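PDB 1VPD: tartronate semialdehyde reductase from Salmonella typhimurium, which probably reduces tartronate semialdehyde to D-glycerate with NADH or NADPH, the last step of galactarate degradation. Local coordinates for residues A[177-182]-A[242-247]. Residues are numbered along the deposited sequence; the frame is centred on the assembly and turned at random.
Sequences ANQVIV and IKDLAN
Gln179 reaches from helix 170-198 to Asp244 on helix 238-255, and its amide NE2 gives a hydrogen bond to Asp244 OD2 at 2.9 Å. The bond is bent (148° at the hydrogen) and meets OD2 on the anti side, somewhat out of the carboxylate plane. Amide and carboxylate stand nearly perpendicular, 79° apart. With Gln179 CG anti to the carbonyl carbon, that methylene lies 3.5 Å from Asp244 OD2 and packs near Asp244 CB; a bend at chi2 then sets the amide so that NE2 faces Asp244, whereas OE1 is hydrogen-bonded to a bound tartaric acid, probably from the crystallisation liquor, and weakly to Lys175, the predicted active-site lysine. Both helices belong to the all-helical C-terminal domain of this 3-hydroxyisobutyrate dehydrogenase-like fold; segments 177-182 and 242-247 cross at -121°, their axes 9.3 Å apart at closest, beside the cleft facing the Rossmann-type domain. Asp244 OD1 forms a salt bridge with Lys243 NZ, 2.8 Å away and above the carboxylate plane; that ammonium, of a predicted NAD(+)-binding residue, also bonds to Ser100 O. One donor thus grips each oxygen of the buried carboxylate. Beside this polar pair, Leu245 lays CD2 against the backbone, 3.8 Å from Gln179 O.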
ATOM      1  N   ALA A 177       7.613   8.379  -3.448  1.00 11.43           N
ATOM      2  CA  ALA A 177       9.020   8.005  -3.657  1.00 11.62           C
ATOM      3  C   ALA A 177       9.203   6.489  -3.565  1.00 11.64           C
ATOM      4  O   ALA A 177       9.885   5.868  -4.377  1.00 11.61           O
ATOM      5  CB  ALA A 177       9.889   8.705  -2.636  1.00 11.64           C
ATOM      6  N   ASN A 178       8.565   5.876  -2.571  1.00 11.36           N
ATOM      7  CA  ASN A 178       8.596   4.429  -2.404  1.00 11.21           C
ATOM      8  C   ASN A 178       8.108   3.695  -3.642  1.00 10.87           C
ATOM      9  O   ASN A 178       8.737   2.745  -4.100  1.00 11.26           O
ATOM     10  CB  ASN A 178       7.723   4.041  -1.197  1.00 10.85           C
ATOM     11  CG  ASN A 178       7.880   2.600  -0.791  1.00 11.36           C
ATOM     12  OD1 ASN A 178       7.263   1.670  -1.386  1.00 15.12           O
ATOM     13  ND2 ASN A 178       8.662   2.384   0.240  1.00  8.56           N
ATOM     14  N   GLN A 179       6.995   4.160  -4.195  1.00 11.21           N
ATOM     15  CA  GLN A 179       6.346   3.475  -5.302  1.00 10.77           C
ATOM     16  C   GLN A 179       7.073   3.689  -6.611  1.00 11.07           C
ATOM     17  O   GLN A 179       7.011   2.842  -7.483  1.00 11.66           O
ATOM     18  CB  GLN A 179       4.890   3.925  -5.419  1.00 10.83           C
ATOM     19  CG  GLN A 179       3.996   3.426  -4.254  1.00 10.53           C
ATOM     20  CD  GLN A 179       4.092   1.936  -4.021  1.00 11.23           C
ATOM     21  OE1 GLN A 179       5.030   1.457  -3.382  1.00 11.55           O
ATOM     22  NE2 GLN A 179       3.133   1.194  -4.567  1.00 11.97           N
ATOM     23  N   VAL A 180       7.765   4.819  -6.743  1.00 10.41           N
ATOM     24  CA  VAL A 180       8.695   5.026  -7.844  1.00 10.69           C
ATOM     25  C   VAL A 180       9.772   3.951  -7.776  1.00 10.23           C
ATOM     26  O   VAL A 180      10.045   3.273  -8.783  1.00 10.18           O
ATOM     27  CB  VAL A 180       9.325   6.452  -7.788  1.00 10.37           C
ATOM     28  CG1 VAL A 180      10.567   6.562  -8.693  1.00 11.39           C
ATOM     29  CG2 VAL A 180       8.280   7.501  -8.157  1.00 12.01           C
ATOM     30  N   ILE A 181      10.381   3.781  -6.614  1.00 10.38           N
ATOM     31  CA  ILE A 181      11.446   2.787  -6.484  1.00 10.36           C
ATOM     32  C   ILE A 181      10.926   1.370  -6.748  1.00 10.34           C
ATOM     33  O   ILE A 181      11.560   0.595  -7.453  1.00 11.05           O
ATOM     34  CB  ILE A 181      12.146   2.881  -5.117  1.00 10.83           C
ATOM     35  CG1 ILE A 181      13.054   4.114  -5.113  1.00 11.01           C
ATOM     36  CG2 ILE A 181      12.974   1.626  -4.856  1.00 11.18           C
ATOM     37  CD1 ILE A 181      13.441   4.564  -3.697  1.00 12.16           C
ATOM     38  N   VAL A 182       9.784   1.016  -6.183  1.00 10.52           N
ATOM     39  CA  VAL A 182       9.292  -0.339  -6.357  1.00 10.44           C
ATOM     40  C   VAL A 182       9.019  -0.637  -7.833  1.00 11.04           C
ATOM     41  O   VAL A 182       9.419  -1.690  -8.344  1.00 11.12           O
ATOM     42  CB  VAL A 182       8.064  -0.612  -5.479  1.00 10.67           C
ATOM     43  CG1 VAL A 182       7.478  -1.985  -5.782  1.00 10.60           C
ATOM     44  CG2 VAL A 182       8.440  -0.531  -3.988  1.00 11.28           C
ATOM     45  N   ILE A 242      -0.570   1.732 -11.040  1.00 11.52           N
ATOM     46  CA  ILE A 242      -0.852   2.798 -11.992  1.00 11.43           C
ATOM     47  C   ILE A 242      -1.339   4.054 -11.266  1.00 11.94           C
ATOM     48  O   ILE A 242      -0.878   5.159 -11.550  1.00 11.95           O
ATOM     49  CB  ILE A 242      -1.880   2.346 -13.082  1.00 11.14           C
ATOM     50  CG1 ILE A 242      -1.188   1.408 -14.080  1.00 10.91           C
ATOM     51  CG2 ILE A 242      -2.475   3.556 -13.798  1.00 11.78           C
ATOM     52  CD1 ILE A 242      -2.114   0.692 -15.064  1.00 11.85           C
ATOM     53  N   LYS A 243      -2.267   3.883 -10.333  1.00 12.16           N
ATOM     54  CA  LYS A 243      -2.780   5.006  -9.533  1.00 12.32           C
ATOM     55  C   LYS A 243      -1.655   5.682  -8.745  1.00 11.84           C
ATOM     56  O   LYS A 243      -1.574   6.920  -8.723  1.00 11.87           O
ATOM     57  CB  LYS A 243      -3.922   4.528  -8.632  1.00 12.91           C
ATOM     58  CG  LYS A 243      -4.383   5.481  -7.538  1.00 13.21           C
ATOM     59  CD  LYS A 243      -3.636   5.307  -6.226  1.00 13.21           C
ATOM     60  CE  LYS A 243      -3.758   3.900  -5.626  1.00 13.24           C
ATOM     61  NZ  LYS A 243      -3.101   3.784  -4.266  1.00 11.08           N
ATOM     62  N   ASP A 244      -0.774   4.880  -8.147  1.00 11.21           N
ATOM     63  CA  ASP A 244       0.357   5.445  -7.406  1.00 11.04           C
ATOM     64  C   ASP A 244       1.301   6.205  -8.343  1.00 11.13           C
ATOM     65  O   ASP A 244       1.764   7.286  -7.994  1.00 11.41           O
ATOM     66  CB  ASP A 244       1.153   4.381  -6.660  1.00 10.85           C
ATOM     67  CG  ASP A 244       0.424   3.818  -5.461  1.00 11.55           C
ATOM     68  OD1 ASP A 244      -0.491   4.490  -4.899  1.00 12.62           O
ATOM     69  OD2 ASP A 244       0.717   2.681  -5.041  1.00 11.36           O
ATOM     70  N   LEU A 245       1.620   5.649  -9.510  1.00 10.84           N
ATOM     71  CA  LEU A 245       2.490   6.371 -10.434  1.00 11.27           C
ATOM     72  C   LEU A 245       1.831   7.638 -10.982  1.00 10.80           C
ATOM     73  O   LEU A 245       2.522   8.640 -11.195  1.00 10.49           O
ATOM     74  CB  LEU A 245       3.014   5.496 -11.580  1.00 10.82           C
ATOM     75  CG  LEU A 245       3.840   4.269 -11.190  1.00 10.56           C
ATOM     76  CD1 LEU A 245       4.555   3.757 -12.443  1.00 11.43           C
ATOM     77  CD2 LEU A 245       4.844   4.554 -10.056  1.00 10.18           C
ATOM     78  N   ALA A 246       0.521   7.600 -11.228  1.00 10.85           N
ATOM     79  CA  ALA A 246      -0.210   8.802 -11.615  1.00 11.23           C
ATOM     80  C   ALA A 246      -0.054   9.885 -10.558  1.00 11.49           C
ATOM     81  O   ALA A 246       0.205  11.040 -10.884  1.00 11.51           O
ATOM     82  CB  ALA A 246      -1.673   8.499 -11.850  1.00 11.97           C
ATOM     83  N   ASN A 247      -0.193   9.510  -9.288  1.00 11.15           N
ATOM     84  CA  ASN A 247       0.007  10.458  -8.203  1.00 11.22           C
ATOM     85  C   ASN A 247       1.448  10.982  -8.148  1.00 11.17           C
ATOM     86  O   ASN A 247       1.662  12.185  -7.944  1.00 11.78           O
ATOM     87  CB  ASN A 247      -0.405   9.839  -6.867  1.00 11.21           C
ATOM     88  CG  ASN A 247      -1.915   9.648  -6.754  1.00 11.65           C
ATOM     89  OD1 ASN A 247      -2.710  10.297  -7.482  1.00 12.64           O
ATOM     90  ND2 ASN A 247      -2.335   8.792  -5.819  1.00 12.67           N
TER